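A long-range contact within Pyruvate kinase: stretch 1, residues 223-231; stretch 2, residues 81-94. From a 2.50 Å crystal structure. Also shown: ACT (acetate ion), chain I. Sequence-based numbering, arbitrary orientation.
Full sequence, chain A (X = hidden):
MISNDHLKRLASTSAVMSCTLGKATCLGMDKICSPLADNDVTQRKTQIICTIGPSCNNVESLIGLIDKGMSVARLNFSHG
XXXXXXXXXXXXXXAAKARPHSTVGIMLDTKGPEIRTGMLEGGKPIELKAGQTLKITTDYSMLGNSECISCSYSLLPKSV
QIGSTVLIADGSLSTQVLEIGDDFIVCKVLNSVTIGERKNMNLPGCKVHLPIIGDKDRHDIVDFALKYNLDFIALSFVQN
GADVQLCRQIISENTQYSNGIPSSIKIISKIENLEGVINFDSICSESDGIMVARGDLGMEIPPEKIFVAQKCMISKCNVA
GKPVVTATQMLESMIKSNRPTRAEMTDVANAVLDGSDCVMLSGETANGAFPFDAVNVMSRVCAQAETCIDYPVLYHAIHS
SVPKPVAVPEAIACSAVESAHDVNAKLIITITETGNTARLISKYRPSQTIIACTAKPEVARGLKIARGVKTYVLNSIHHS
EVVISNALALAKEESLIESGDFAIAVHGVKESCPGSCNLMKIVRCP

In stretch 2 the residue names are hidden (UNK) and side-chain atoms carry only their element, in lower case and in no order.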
ATOM      1  N   ASP A 223      12.128  19.608  48.011  1.00 41.86           N
ATOM      2  CA  ASP A 223      12.915  19.066  49.126  1.00 42.68           C
ATOM      3  C   ASP A 223      13.138  17.560  49.089  1.00 42.05           C
ATOM      4  O   ASP A 223      13.749  17.002  50.006  1.00 42.96           O
ATOM      5  CB  ASP A 223      12.305  19.468  50.472  1.00 44.49           C
ATOM      6  CG  ASP A 223      12.533  20.926  50.801  1.00 46.86           C
ATOM      7  OD1 ASP A 223      13.645  21.433  50.533  1.00 48.30           O
ATOM      8  OD2 ASP A 223      11.599  21.569  51.330  1.00 48.54           O
ATOM      9  N   PHE A 224      12.648  16.898  48.049  1.00 40.30           N
ATOM     10  CA  PHE A 224      12.952  15.484  47.872  1.00 39.22           C
ATOM     11  C   PHE A 224      13.457  15.174  46.460  1.00 38.33           C
ATOM     12  O   PHE A 224      14.606  14.764  46.294  1.00 38.04           O
ATOM     13  CB  PHE A 224      11.762  14.603  48.260  1.00 38.52           C
ATOM     14  CG  PHE A 224      12.148  13.197  48.602  1.00 38.93           C
ATOM     15  CD1 PHE A 224      12.289  12.808  49.932  1.00 39.44           C
ATOM     16  CD2 PHE A 224      12.389  12.261  47.599  1.00 38.33           C
ATOM     17  CE1 PHE A 224      12.655  11.509  50.254  1.00 39.84           C
ATOM     18  CE2 PHE A 224      12.754  10.960  47.918  1.00 38.82           C
ATOM     19  CZ  PHE A 224      12.883  10.582  49.247  1.00 39.26           C
ATOM     20  N   ALA A 225      12.606  15.389  45.454  1.00 37.58           N
ATOM     21  CA  ALA A 225      12.957  15.122  44.052  1.00 37.04           C
ATOM     22  C   ALA A 225      14.173  15.918  43.575  1.00 36.86           C
ATOM     23  O   ALA A 225      15.112  15.349  43.026  1.00 36.72           O
ATOM     24  CB  ALA A 225      11.763  15.369  43.141  1.00 36.81           C
ATOM     25  N   LEU A 226      14.165  17.228  43.793  1.00 37.01           N
ATOM     26  CA  LEU A 226      15.293  18.048  43.382  1.00 37.59           C
ATOM     27  C   LEU A 226      16.466  17.862  44.331  1.00 39.12           C
ATOM     28  O   LEU A 226      17.606  17.673  43.891  1.00 39.45           O
ATOM     29  CB  LEU A 226      14.895  19.521  43.277  1.00 37.62           C
ATOM     30  CG  LEU A 226      13.856  19.860  42.199  1.00 37.24           C
ATOM     31  CD1 LEU A 226      13.575  21.354  42.168  1.00 36.16           C
ATOM     32  CD2 LEU A 226      14.316  19.369  40.830  1.00 36.89           C
ATOM     33  N   LYS A 227      16.174  17.894  45.631  1.00 39.91           N
ATOM     34  CA  LYS A 227      17.192  17.783  46.668  1.00 40.78           C
ATOM     35  C   LYS A 227      18.025  16.511  46.515  1.00 40.96           C
ATOM     36  O   LYS A 227      19.255  16.566  46.540  1.00 41.99           O
ATOM     37  CB  LYS A 227      16.548  17.846  48.058  1.00 41.55           C
ATOM     38  CG  LYS A 227      17.549  17.925  49.201  1.00 42.84           C
ATOM     39  CD  LYS A 227      16.860  17.932  50.557  1.00 43.65           C
ATOM     40  CE  LYS A 227      17.879  17.801  51.678  1.00 45.19           C
ATOM     41  NZ  LYS A 227      17.298  18.113  53.014  1.00 45.86           N
ATOM     42  N   TYR A 228      17.357  15.376  46.337  1.00 40.54           N
ATOM     43  CA  TYR A 228      18.052  14.096  46.225  1.00 40.03           C
ATOM     44  C   TYR A 228      18.294  13.645  44.785  1.00 38.48           C
ATOM     45  O   TYR A 228      18.663  12.491  44.549  1.00 37.80           O
ATOM     46  CB  TYR A 228      17.328  13.012  47.030  1.00 41.81           C
ATOM     47  CG  TYR A 228      17.171  13.363  48.491  1.00 43.74           C
ATOM     48  CD1 TYR A 228      18.270  13.772  49.249  1.00 45.54           C
ATOM     49  CD2 TYR A 228      15.928  13.298  49.113  1.00 44.77           C
ATOM     50  CE1 TYR A 228      18.134  14.104  50.587  1.00 47.35           C
ATOM     51  CE2 TYR A 228      15.780  13.626  50.452  1.00 46.25           C
ATOM     52  CZ  TYR A 228      16.885  14.027  51.182  1.00 47.69           C
ATOM     53  OH  TYR A 228      16.747  14.357  52.506  1.00 50.22           O
ATOM     54  N   ASN A 229      18.092  14.554  43.830  1.00 36.88           N
ATOM     55  CA  ASN A 229      18.451  14.305  42.433  1.00 36.17           C
ATOM     56  C   ASN A 229      17.691  13.118  41.797  1.00 35.38           C
ATOM     57  O   ASN A 229      18.290  12.238  41.174  1.00 35.36           O
ATOM     58  CB  ASN A 229      19.974  14.115  42.323  1.00 36.08           C
ATOM     59  CG  ASN A 229      20.489  14.250  40.905  1.00 35.91           C
ATOM     60  OD1 ASN A 229      19.839  14.844  40.049  1.00 35.78           O
ATOM     61  ND2 ASN A 229      21.674  13.703  40.653  1.00 35.99           N
ATOM     62  N   LEU A 230      16.372  13.096  41.968  1.00 34.11           N
ATOM     63  CA  LEU A 230      15.537  12.069  41.350  1.00 34.01           C
ATOM     64  C   LEU A 230      15.388  12.295  39.837  1.00 33.52           C
ATOM     65  O   LEU A 230      15.770  13.340  39.320  1.00 33.03           O
ATOM     66  CB  LEU A 230      14.176  11.965  42.058  1.00 33.60           C
ATOM     67  CG  LEU A 230      14.100  11.017  43.271  1.00 33.98           C
ATOM     68  CD1 LEU A 230      15.013  11.456  44.407  1.00 34.09           C
ATOM     69  CD2 LEU A 230      12.672  10.873  43.775  1.00 33.60           C
ATOM     70  N   ASP A 231      14.837  11.310  39.138  1.00 33.42           N
ATOM     71  CA  ASP A 231      14.808  11.330  37.676  1.00 33.66           C
ATOM     72  C   ASP A 231      13.462  11.695  37.056  1.00 33.47           C
ATOM     73  O   ASP A 231      13.413  12.259  35.953  1.00 34.07           O
ATOM     74  CB  ASP A 231      15.292   9.989  37.143  1.00 34.15           C
ATOM     75  CG  ASP A 231      16.568   9.540  37.814  1.00 34.73           C
ATOM     76  OD1 ASP A 231      17.619  10.175  37.567  1.00 35.16           O
ATOM     77  OD2 ASP A 231      16.516   8.561  38.595  1.00 34.72           O
ATOM     78  N   UNK A  81       6.073   8.487  55.188  1.00 66.43           N
ATOM     79  CA  UNK A  81       6.544   9.775  55.692  1.00 70.49           C
ATOM     80  C   UNK A  81       7.950  10.061  55.167  1.00 71.74           C
ATOM     81  O   UNK A  81       8.497   9.273  54.392  1.00 70.35           O
ATOM     82  o   UNK A  81       8.381   9.212  58.591  1.00 78.75           O
ATOM     83  o   UNK A  81       7.274   7.575  57.628  1.00 75.21           O
ATOM     84  c   UNK A  81       7.461   8.791  57.854  1.00 75.99           C
ATOM     85  c   UNK A  81       6.519   9.807  57.226  1.00 73.89           C
ATOM     86  N   UNK A  82       8.529  11.182  55.599  1.00 74.12           N
ATOM     87  CA  UNK A  82       9.861  11.592  55.152  1.00 76.08           C
ATOM     88  C   UNK A  82      10.910  10.551  55.423  1.00 74.69           C
ATOM     89  O   UNK A  82      11.790  10.321  54.589  1.00 73.20           O
ATOM     90  c   UNK A  82      12.257  14.097  54.480  1.00 89.09           C
ATOM     91  n   UNK A  82      12.734  12.887  56.252  1.00 88.77           N
ATOM     92  c   UNK A  82      11.703  13.314  55.493  1.00 86.21           C
ATOM     93  c   UNK A  82      10.271  12.924  55.780  1.00 81.44           C
ATOM     94  c   UNK A  82      13.888  13.376  55.756  1.00 90.89           C
ATOM     95  n   UNK A  82      13.594  14.117  54.671  1.00 91.69           N
ATOM     96  N   UNK A  83      10.830   9.916  56.590  1.00 74.25           N
ATOM     97  CA  UNK A  83      11.823   8.929  56.988  1.00 72.22           C
ATOM     98  C   UNK A  83      11.683   7.625  56.210  1.00 67.55           C
ATOM     99  O   UNK A  83      12.681   6.990  55.882  1.00 67.00           O
ATOM    100  c   UNK A  83      14.320   8.743  58.576  1.00 84.34           C
ATOM    101  c   UNK A  83      13.052   8.043  59.054  1.00 81.97           C
ATOM    102  o   UNK A  83      14.569   9.894  58.997  1.00 85.18           O
ATOM    103  o   UNK A  83      15.063   8.145  57.764  1.00 84.61           O
ATOM    104  c   UNK A  83      11.778   8.676  58.500  1.00 77.06           C
ATOM    105  N   UNK A  84      10.443   7.234  55.924  1.00 63.94           N
ATOM    106  CA  UNK A  84      10.161   6.038  55.136  1.00 59.88           C
ATOM    107  C   UNK A  84      10.648   6.209  53.692  1.00 56.26           C
ATOM    108  O   UNK A  84      11.240   5.295  53.118  1.00 52.70           O
ATOM    109  c   UNK A  84       8.660   5.730  55.165  1.00 61.04           C
ATOM    110  o   UNK A  84       8.342   4.594  54.375  1.00 62.15           O
ATOM    111  N   UNK A  85      10.396   7.389  53.124  1.00 53.94           N
ATOM    112  CA  UNK A  85      10.782   7.707  51.748  1.00 50.64           C
ATOM    113  C   UNK A  85      12.274   7.746  51.576  1.00 49.63           C
ATOM    114  O   UNK A  85      12.806   7.194  50.608  1.00 47.48           O
ATOM    115  c   UNK A  85       6.613   9.811  51.537  1.00 48.15           C
ATOM    116  c   UNK A  85      10.168   9.034  51.301  1.00 48.67           C
ATOM    117  c   UNK A  85       8.655   9.033  51.270  1.00 48.79           C
ATOM    118  n   UNK A  85       7.922  10.095  51.668  1.00 48.74           N
ATOM    119  n   UNK A  85       6.505   8.558  51.063  1.00 48.05           N
ATOM    120  c   UNK A  85       7.743   8.050  50.885  1.00 47.74           C
ATOM    121  N   UNK A  86      12.956   8.387  52.526  1.00 49.54           N
ATOM    122  CA  UNK A  86      14.412   8.525  52.493  1.00 49.62           C
ATOM    123  C   UNK A  86      15.137   7.177  52.603  1.00 49.26           C
ATOM    124  O   UNK A  86      16.089   6.924  51.860  1.00 48.45           O
ATOM    125  c   UNK A  86      17.248   9.156  54.404  1.00 50.39           C
ATOM    126  c   UNK A  86      14.896   9.497  53.578  1.00 49.98           C
ATOM    127  c   UNK A  86      18.250  10.928  52.522  1.00 50.13           C
ATOM    128  c   UNK A  86      18.613   9.407  54.347  1.00 50.45           C
ATOM    129  c   UNK A  86      16.888  10.670  52.582  1.00 49.26           C
ATOM    130  c   UNK A  86      16.371   9.781  53.521  1.00 49.69           C
ATOM    131  c   UNK A  86      19.115  10.295  53.404  1.00 50.23           C
ATOM    132  N   UNK A  87      14.685   6.326  53.524  1.00 50.06           N
ATOM    133  CA  UNK A  87      15.239   4.978  53.682  1.00 51.24           C
ATOM    134  C   UNK A  87      15.077   4.174  52.395  1.00 48.83           C
ATOM    135  O   UNK A  87      16.031   3.542  51.925  1.00 46.89           O
ATOM    136  c   UNK A  87      14.569   4.231  54.842  1.00 54.28           C
ATOM    137  c   UNK A  87      14.572   4.394  58.706  1.00 64.16           C
ATOM    138  n   UNK A  87      13.854   3.605  59.746  1.00 67.87           N
ATOM    139  c   UNK A  87      14.292   3.857  57.311  1.00 62.22           C
ATOM    140  c   UNK A  87      14.976   4.695  56.232  1.00 59.35           C
ATOM    141  N   UNK A  88      13.865   4.208  51.837  1.00 46.63           N
ATOM    142  CA  UNK A  88      13.555   3.538  50.577  1.00 45.85           C
ATOM    143  C   UNK A  88      14.532   3.976  49.474  1.00 44.37           C
ATOM    144  O   UNK A  88      15.076   3.147  48.743  1.00 43.28           O
ATOM    145  c   UNK A  88      12.098   3.818  50.135  1.00 45.91           C
ATOM    146  c   UNK A  88      11.747   3.023  48.887  1.00 45.05           C
ATOM    147  o   UNK A  88      11.193   3.456  51.184  1.00 46.23           O
ATOM    148  N   UNK A  89      14.751   5.283  49.380  1.00 43.55           N
ATOM    149  CA  UNK A  89      15.660   5.855  48.402  1.00 43.35           C
ATOM    150  C   UNK A  89      17.084   5.317  48.555  1.00 43.41           C
ATOM    151  O   UNK A  89      17.731   4.975  47.564  1.00 43.90           O
ATOM    152  c   UNK A  89      15.651   7.383  48.507  1.00 43.27           C
ATOM    153  c   UNK A  89      16.283   7.922  46.122  1.00 41.63           C
ATOM    154  c   UNK A  89      16.585   8.179  47.590  1.00 43.10           C
ATOM    155  c   UNK A  89      16.461   9.658  47.908  1.00 43.84           C
ATOM    156  N   UNK A  90      17.565   5.252  49.795  1.00 43.73           N
ATOM    157  CA  UNK A  90      18.895   4.723  50.091  1.00 43.50           C
ATOM    158  C   UNK A  90      19.002   3.260  49.684  1.00 41.96           C
ATOM    159  O   UNK A  90      20.009   2.832  49.115  1.00 41.36           O
ATOM    160  o   UNK A  90      19.064   5.795  54.373  1.00 52.97           O
ATOM    161  c   UNK A  90      19.461   6.265  52.054  1.00 48.24           C
ATOM    162  c   UNK A  90      19.196   4.849  51.580  1.00 45.80           C
ATOM    163  c   UNK A  90      19.804   6.311  53.529  1.00 50.82           C
ATOM    164  n   UNK A  90      20.930   6.935  53.849  1.00 51.68           N
ATOM    165  N   UNK A  91      17.950   2.509  49.984  1.00 41.04           N
ATOM    166  CA  UNK A  91      17.864   1.107  49.632  1.00 40.22           C
ATOM    167  C   UNK A  91      17.866   0.875  48.123  1.00 39.29           C
ATOM    168  O   UNK A  91      18.560  -0.024  47.646  1.00 38.58           O
ATOM    169  c   UNK A  91      16.808   0.318  51.796  1.00 41.71           C
ATOM    170  c   UNK A  91      16.641   0.474  50.292  1.00 40.71           C
ATOM    171  n   UNK A  91      15.772  -0.186  52.458  1.00 41.39           N
ATOM    172  o   UNK A  91      17.857   0.648  52.355  1.00 41.75           O
ATOM    173  N   UNK A  92      17.110   1.691  47.383  1.00 38.33           N
ATOM    174  CA  UNK A  92      17.090   1.620  45.917  1.00 37.75           C
ATOM    175  C   UNK A  92      18.500   1.819  45.356  1.00 37.85           C
ATOM    176  O   UNK A  92      18.964   1.028  44.532  1.00 37.09           O
ATOM    177  c   UNK A  92      14.659   2.313  45.651  1.00 36.67           C
ATOM    178  c   UNK A  92      16.266   2.671  43.762  1.00 35.72           C
ATOM    179  c   UNK A  92      16.111   2.645  45.282  1.00 36.95           C
ATOM    180  c   UNK A  92      13.683   3.456  45.448  1.00 35.74           C
ATOM    181  N   UNK A  93      19.178   2.861  45.833  1.00 38.93           N
ATOM    182  CA  UNK A  93      20.524   3.195  45.368  1.00 40.88           C
ATOM    183  C   UNK A  93      21.586   2.169  45.764  1.00 41.73           C
ATOM    184  O   UNK A  93      22.486   1.875  44.975  1.00 42.69           O
ATOM    185  n   UNK A  93      18.967  10.007  43.721  1.00 41.25           N
ATOM    186  c   UNK A  93      19.553   9.282  44.658  1.00 41.39           C
ATOM    187  c   UNK A  93      20.469   7.088  45.357  1.00 41.10           C
ATOM    188  c   UNK A  93      20.913   4.615  45.792  1.00 40.60           C
ATOM    189  c   UNK A  93      20.258   5.659  44.896  1.00 41.32           C
ATOM    190  n   UNK A  93      19.859   9.842  45.821  1.00 42.84           N
ATOM    191  n   UNK A  93      19.823   8.002  44.420  1.00 41.22           N
ATOM    192  N   UNK A  94      21.467   1.618  46.970  1.00 42.68           N
ATOM    193  CA  UNK A  94      22.351   0.546  47.416  1.00 44.09           C
ATOM    194  C   UNK A  94      22.138  -0.701  46.553  1.00 43.49           C
ATOM    195  O   UNK A  94      23.105  -1.332  46.114  1.00 44.45           O
ATOM    196  o   UNK A  94      23.336  -2.129  51.443  1.00 50.77           O
ATOM    197  o   UNK A  94      22.368  -0.164  51.662  1.00 51.60           O
ATOM    198  c   UNK A  94      22.121   0.228  48.900  1.00 45.59           C
ATOM    199  c   UNK A  94      23.055  -0.839  49.460  1.00 48.41           C
ATOM    200  c   UNK A  94      22.906  -1.056  50.961  1.00 50.56           C
TER
HETATM  201  C   ACT I 607      21.295  10.538  48.895  1.00 67.35           C
HETATM  202  O   ACT I 607      20.641   9.474  48.790  1.00 65.56           O
HETATM  203  OXT ACT I 607      21.053  11.544  48.189  1.00 67.16           O
HETATM  204  CH3 ACT I 607      22.410  10.611  49.897  1.00 65.80           C
HETATM  205  O   HOH W   1      18.264   9.345  40.775  1.00 31.66           O

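Position 81 has two carbons, the second carrying two oxygens, and touches nothing on stretch 1. This is aspartate, Asp81, the N-cap of the helix that follows: its OD2 accepts from the backbone N of residue 83 at 3.2 Å, satisfying an amide that the first turn leaves without a partner.

Position 82 bears one carbon and a five-membered ring of three carbons and two nitrogens, a histidine. The ring of His82 meets the tyrosine hydroxyl at its edge, NE2 lying 3.8 Å from Tyr228 OH, but the residue is exposed and poorly ordered, so the contact is a loose one.

Position 83 has three carbons in a chain, the last with two oxygens: Glu83, exposed, poorly ordered and clear of stretch 1. Position 84 has one carbon and one oxygen, which makes it Ser84, also without a contact.

At position 85 a carbon again leads to a ring of three carbons and two nitrogens, so this is His85. CA-to-CB points toward stretch 1 and CB lies 3.7 Å from Phe224 CE1, while the ring leads away. Its backbone O sits 3.7 Å from Phe224 CZ, at the edge of the phenylalanine ring.

Position 86 carries one carbon and a six-carbon ring with no further atom, hence phenylalanine. Phe86 CD1 comes within 3.6 Å of Tyr228 CZ; the two rings meet obliquely, with planes at 55°, and a flat apolar side chain covers part of one tyrosine face.

Position 87 is four carbons in a row ending in nitrogen, Lys87, exposed as suits a charged chain. Position 88 has one carbon bearing an oxygen and a methyl, Thr88, which is buried but makes no contact with stretch 1.

Position 89 has four carbons forked at the second: leucine. Leu89 points toward stretch 1, where CD2 lies 3.6 Å from Tyr228 CB and 3.9 Å from Phe224 CE2, and CD1 lies 4.1 Å from Leu230 CD1. CD2 alone lies within 4.2 Å of all three neighbours, its distance to Leu230 CD1 being 4.2 Å, and CD1 adds a second contact to Leu230; a compact apolar side chain suits this buried site among Phe224, Tyr228 and Leu230.

Position 90, three carbons ending in one oxygen and one nitrogen, is Gln90; position 91, one carbon shorter, is Asn91. Position 92 has four carbons forked at the first, with one arm two carbons long: Ile92, buried. None of the three touches stretch 1.

Position 93 has three carbons, a nitrogen, and a carbon carrying two more nitrogens: arginine. Arg93 NH2 donates to Tyr228 O at 2.6 Å, and NH1 adds a weak bond to the same Tyr228 O at 3.2 Å. NH1 also donates to the acetate O at 3.1 Å. Position 94, three carbons ending in two oxygens, is Glu94, exposed and remote.

The contact thus joins an apolar patch to a polar clasp. Phe224, Tyr228 and Leu230 pack against Phe86 and Leu89, while Arg93 holds the carbonyl of Tyr228, within the turn from Leu226 to Asn229. A water extends the clasp, accepting from Arg93 NH2 (3.1 Å) and donating to Asn229 O and Asp231 OD2 (both 2.9 Å).

Stretch 2 (81-94) DHESHFKTLQNIRE
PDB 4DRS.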